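Local coordinates for uncharacterized protein Atu1735 (Agrobacterium tumefaciens, PDB 2PPX) that is of unknown function but, as a helix-turn-helix protein resembling the XRE family, probably binds DNA and regulates transcription, at residues R34-I37 with I38-L42; L42-T45 with Q46-S50. All coordinates share one frame; numbering follows the deposited sequence.

Contact 1 (R34-I37 with I38-L42). With SO4 (sulfate ion), chain B; SO4 (sulfate ion), chain F.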
loop_
_atom_site.group_PDB
_atom_site.type_symbol
_atom_site.label_atom_id
_atom_site.label_comp_id
_atom_site.label_asym_id
_atom_site.label_seq_id
_atom_site.Cartn_x
_atom_site.Cartn_y
_atom_site.Cartn_z
ATOM N N ARG A 34 -0.948 -17.668 0.127
ATOM C CA ARG A 34 0.109 -18.111 -0.767
ATOM C C ARG A 34 1.505 -17.838 -0.210
ATOM O O ARG A 34 2.383 -18.693 -0.310
ATOM C CB ARG A 34 -0.038 -17.458 -2.144
ATOM C CG ARG A 34 -1.092 -18.101 -3.029
ATOM C CD ARG A 34 -0.878 -17.619 -4.455
ATOM N NE ARG A 34 -1.804 -18.212 -5.420
ATOM C CZ ARG A 34 -1.635 -18.166 -6.743
ATOM N NH1 ARG A 34 -0.576 -17.557 -7.271
ATOM N NH2 ARG A 34 -2.526 -18.736 -7.542
ATOM N N ILE A 35 1.697 -16.670 0.399
ATOM C CA ILE A 35 3.028 -16.294 0.925
ATOM C C ILE A 35 3.500 -17.311 1.980
ATOM O O ILE A 35 4.690 -17.605 2.043
ATOM C CB ILE A 35 3.137 -14.828 1.471
ATOM C CG1 ILE A 35 4.622 -14.502 1.867
ATOM C CG2 ILE A 35 2.086 -14.609 2.571
ATOM C CD1 ILE A 35 4.980 -13.015 2.111
ATOM N N LYS A 36 2.566 -17.799 2.801
ATOM C CA LYS A 36 2.886 -18.752 3.867
ATOM C C LYS A 36 3.265 -20.115 3.285
ATOM O O LYS A 36 4.217 -20.743 3.753
ATOM C CB LYS A 36 1.703 -18.921 4.831
ATOM C CG LYS A 36 2.024 -19.737 6.052
ATOM C CD LYS A 36 0.853 -19.656 7.025
ATOM C CE LYS A 36 1.064 -20.569 8.184
ATOM N NZ LYS A 36 -0.083 -20.441 9.156
ATOM N N ILE A 37 2.521 -20.555 2.266
ATOM C CA ILE A 37 2.896 -21.728 1.446
ATOM C C ILE A 37 4.301 -21.638 0.857
ATOM O O ILE A 37 5.123 -22.556 0.995
ATOM C CB ILE A 37 1.874 -22.009 0.311
ATOM C CG1 ILE A 37 0.478 -22.216 0.936
ATOM C CG2 ILE A 37 2.290 -23.301 -0.517
ATOM C CD1 ILE A 37 -0.645 -22.446 -0.076
ATOM N N ILE A 38 4.564 -20.520 0.195
ATOM C CA ILE A 38 5.834 -20.309 -0.467
ATOM C C ILE A 38 6.955 -20.299 0.583
ATOM O O ILE A 38 7.940 -20.982 0.417
ATOM C CB ILE A 38 5.826 -18.939 -1.246
ATOM C CG1 ILE A 38 4.862 -19.022 -2.460
ATOM C CG2 ILE A 38 7.235 -18.592 -1.730
ATOM C CD1 ILE A 38 4.501 -17.605 -2.981
ATOM N N ARG A 39 6.787 -19.508 1.661
ATOM C CA ARG A 39 7.834 -19.423 2.688
ATOM C C ARG A 39 8.151 -20.781 3.326
ATOM O O ARG A 39 9.311 -21.161 3.482
ATOM C CB ARG A 39 7.435 -18.412 3.785
ATOM C CG ARG A 39 8.505 -18.269 4.868
ATOM C CD ARG A 39 8.071 -17.286 5.954
ATOM N NE ARG A 39 6.835 -17.650 6.648
ATOM C CZ ARG A 39 6.729 -18.572 7.610
ATOM N NH1 ARG A 39 7.792 -19.291 7.989
ATOM N NH2 ARG A 39 5.545 -18.789 8.187
ATOM N N ARG A 40 7.114 -21.507 3.731
ATOM C CA ARG A 40 7.326 -22.844 4.290
ATOM C C ARG A 40 7.927 -23.809 3.280
ATOM O O ARG A 40 8.736 -24.683 3.634
ATOM C CB ARG A 40 6.032 -23.403 4.854
ATOM C CG ARG A 40 5.646 -22.708 6.138
ATOM C CD ARG A 40 4.469 -23.381 6.777
ATOM N NE ARG A 40 4.207 -22.792 8.086
ATOM C CZ ARG A 40 3.175 -23.078 8.863
ATOM N NH1 ARG A 40 3.056 -22.464 10.047
ATOM N NH2 ARG A 40 2.251 -23.949 8.465
ATOM N N ALA A 41 7.587 -23.650 2.010
ATOM C CA ALA A 41 8.156 -24.572 1.025
ATOM C C ALA A 41 9.645 -24.326 0.793
ATOM O O ALA A 41 10.387 -25.251 0.407
ATOM C CB ALA A 41 7.389 -24.524 -0.265
ATOM N N LEU A 42 10.064 -23.087 1.043
ATOM C CA LEU A 42 11.467 -22.688 0.991
ATOM C C LEU A 42 12.208 -22.914 2.322
ATOM O O LEU A 42 13.406 -22.654 2.395
ATOM C CB LEU A 42 11.577 -21.208 0.589
ATOM C CG LEU A 42 10.991 -20.809 -0.770
ATOM C CD1 LEU A 42 11.172 -19.307 -1.013
ATOM C CD2 LEU A 42 11.595 -21.650 -1.903
HETATM S S SO4 B . 6.657 -21.387 10.790
HETATM O O1 SO4 B . 6.415 -21.958 12.101
HETATM O O2 SO4 B . 5.434 -20.685 10.451
HETATM O O3 SO4 B . 7.882 -20.604 10.801
HETATM O O4 SO4 B . 6.913 -22.399 9.767
HETATM S S SO4 F . -0.364 -23.304 11.097
HETATM O O1 SO4 F . 0.314 -22.084 11.528
HETATM O O2 SO4 F . -1.484 -23.570 12.002
HETATM O O3 SO4 F . -0.866 -23.130 9.731
HETATM O O4 SO4 F . 0.576 -24.426 11.145
#

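Contact 2 (L42-T45 with Q46-S50)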
loop_
_atom_site.group_PDB
_atom_site.type_symbol
_atom_site.label_atom_id
_atom_site.label_comp_id
_atom_site.label_asym_id
_atom_site.label_seq_id
_atom_site.Cartn_x
_atom_site.Cartn_y
_atom_site.Cartn_z
ATOM N N LEU A 42 10.064 -23.087 1.043
ATOM C CA LEU A 42 11.467 -22.688 0.991
ATOM C C LEU A 42 12.208 -22.914 2.322
ATOM O O LEU A 42 13.406 -22.654 2.395
ATOM C CB LEU A 42 11.577 -21.208 0.589
ATOM C CG LEU A 42 10.991 -20.809 -0.770
ATOM C CD1 LEU A 42 11.172 -19.307 -1.013
ATOM C CD2 LEU A 42 11.595 -21.650 -1.903
ATOM N N LYS A 43 11.488 -23.381 3.349
ATOM C CA LYS A 43 12.057 -23.635 4.680
ATOM C C LYS A 43 12.702 -22.394 5.306
ATOM O O LYS A 43 13.791 -22.469 5.890
ATOM C CB LYS A 43 13.064 -24.797 4.649
ATOM C CG LYS A 43 12.451 -26.177 4.849
ATOM C CD LYS A 43 13.417 -27.112 5.583
ATOM C CE LYS A 43 14.654 -27.459 4.755
ATOM N NZ LYS A 43 15.532 -28.477 5.415
ATOM N N LEU A 44 12.021 -21.261 5.183
ATOM C CA LEU A 44 12.495 -20.007 5.742
ATOM C C LEU A 44 11.595 -19.591 6.875
ATOM O O LEU A 44 10.375 -19.757 6.805
ATOM C CB LEU A 44 12.529 -18.899 4.678
ATOM C CG LEU A 44 13.505 -19.219 3.534
ATOM C CD1 LEU A 44 13.398 -18.148 2.461
ATOM C CD2 LEU A 44 14.972 -19.407 4.015
ATOM N N THR A 45 12.191 -19.049 7.931
ATOM C CA THR A 45 11.389 -18.428 8.973
ATOM C C THR A 45 10.807 -17.114 8.440
ATOM O O THR A 45 11.205 -16.617 7.369
ATOM C CB THR A 45 12.238 -18.105 10.228
ATOM O OG1 THR A 45 13.160 -17.069 9.897
ATOM C CG2 THR A 45 12.999 -19.341 10.760
ATOM N N GLN A 46 9.870 -16.535 9.180
ATOM C CA GLN A 46 9.307 -15.241 8.779
ATOM C C GLN A 46 10.392 -14.165 8.667
ATOM O O GLN A 46 10.410 -13.390 7.702
ATOM C CB GLN A 46 8.201 -14.794 9.734
ATOM C CG GLN A 46 6.937 -15.733 9.698
ATOM C CD GLN A 46 5.839 -15.226 10.629
ATOM O OE1 GLN A 46 6.131 -14.706 11.695
ATOM N NE2 GLN A 46 4.578 -15.359 10.219
ATOM N N GLU A 47 11.303 -14.145 9.635
ATOM C CA GLU A 47 12.438 -13.217 9.683
ATOM C C GLU A 47 13.332 -13.340 8.458
ATOM O O GLU A 47 13.728 -12.358 7.837
ATOM C CB GLU A 47 13.290 -13.507 10.936
ATOM C CG GLU A 47 12.643 -13.106 12.258
ATOM C CD GLU A 47 11.522 -14.040 12.756
ATOM O OE1 GLU A 47 10.921 -13.638 13.780
ATOM O OE2 GLU A 47 11.237 -15.133 12.169
ATOM N N GLU A 48 13.676 -14.584 8.138
ATOM C CA GLU A 48 14.533 -14.869 6.993
ATOM C C GLU A 48 13.889 -14.453 5.664
ATOM O O GLU A 48 14.545 -13.850 4.805
ATOM C CB GLU A 48 14.905 -16.354 6.951
ATOM C CG GLU A 48 15.807 -16.779 8.106
ATOM C CD GLU A 48 16.017 -18.283 8.189
ATOM O OE1 GLU A 48 15.124 -19.067 7.821
ATOM O OE2 GLU A 48 17.103 -18.688 8.635
ATOM N N PHE A 49 12.616 -14.809 5.496
ATOM C CA PHE A 49 11.880 -14.508 4.277
ATOM C C PHE A 49 11.753 -12.991 4.130
ATOM O O PHE A 49 12.011 -12.443 3.050
ATOM C CB PHE A 49 10.486 -15.202 4.286
ATOM C CG PHE A 49 9.784 -15.196 2.925
ATOM C CD1 PHE A 49 9.017 -14.094 2.539
ATOM C CD2 PHE A 49 9.925 -16.273 2.049
ATOM C CE1 PHE A 49 8.380 -14.060 1.296
ATOM C CE2 PHE A 49 9.298 -16.274 0.813
ATOM C CZ PHE A 49 8.510 -15.145 0.438
ATOM N N SER A 50 11.385 -12.310 5.226
ATOM C CA SER A 50 11.320 -10.848 5.273
ATOM C C SER A 50 12.623 -10.178 4.823
ATOM O O SER A 50 12.600 -9.304 3.957
ATOM C CB SER A 50 10.884 -10.352 6.667
ATOM O OG SER A 50 11.013 -8.938 6.786
HETATM O O HOH W 1 15.018 -21.711 8.358
#

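Contact 1 (R34-I37 with I38-L42)
K36 lays its CE over one face of the R40 guanidinium, 3.2 Å above the plane and over its centre, while sulfate oxygens occupy that group's edge. The two side chains come from successive turns of helix 34-41, the first of an XRE-like helix-turn-helix fold, and run alongside each other. K36 gets there with CG anti to the backbone N (chi1 -172°) and the rest of its chain extended.

Two sulfates, probably from the crystallisation liquor, collect the three cationic ends. The sulfate of chain F is bound by K36 and R40: NZ of K36 donates to O3 and O1, and R40 adds bonds from NH1 and NH2. The sulfate of chain B has its sulfur in plane at the R39 guanidinium edge, where R39 NH1 donates to O3 at 3.1 Å and R39 NH2 to O2 at 3.0 Å. R40 NH1 donates to the same O2, also at 3.0 Å. A bend at chi3 (59°) brings the R39 guanidinium edge-on to this anion, while R39 NE forms a salt bridge with E64 of helix 57-64. The anions probably offset the proximity of K36 NZ and R40 NH1, 3.8 Å apart.

Away from this charged end, I35 and I38 pack on F49 of helix 46-53. In the helical backbone beneath, I38 N donates to R34 O at 2.9 Å, and I38 CG1 rests 3.3 Å from R34 O.

Contact 2 (L42-T45 with Q46-S50)
T45 and E48 form a capping box at the start of helix 46-53, the second helix of the domain and the first of its helix-turn-helix motif, and the E48 side chain shows how such a box closes. Its CB lies 3.5 Å from T45 OG1, and CG comes closer, 3.2 Å from that hydroxyl oxygen. CD lies 3.5 Å from T45 OG1, and the extended chain carries OE1 to T45 N, from which it accepts at 2.9 Å, nearly straight at 170°, with the donor on the anti side and 24° out of the carboxylate plane. OE1 also lies 3.8 Å from L44 CD2. In return, T45 OG1 accepts from E48 N at 3.1 Å; chi1 of 68° sets the hydroxyl between its own backbone N and carbonyl carbon, facing the first helical turn.

Before the cap, K43 ends helix 34-41 in a Schellman motif with positive phi. A water links K43 O to the capping carboxylate, donating to K43 O and to E48 OE1. F49 meets both leucines of the turn, L42 CD1 at the ring edge and L44 CD1 obliquely placed near F49 CD2. The first full helical bond runs from F49 N to T45 O, 3.0 Å.

Contact 1 lies within helix 34-41, whereas contact 2 leaves that helix at L42, their common residue, and follows the turn into helix 46-53. Contact 1 is partly buried: I35 enters the core, while K36, R39 and R40 bring their charged ends to the sulfates. Contact 2 is mainly a surface contact, where a side chain and backbone exchange bonds at a helix start and F49 supplies the buried part. R39 joins the two, its NH1 probably hydrogen-bonded to L44 O at 2.9 Å and its CD packed on F49 CB. The sulfates may mark a phosphate-binding surface, though they probably come from the crystallisation liquor and no DNA is present.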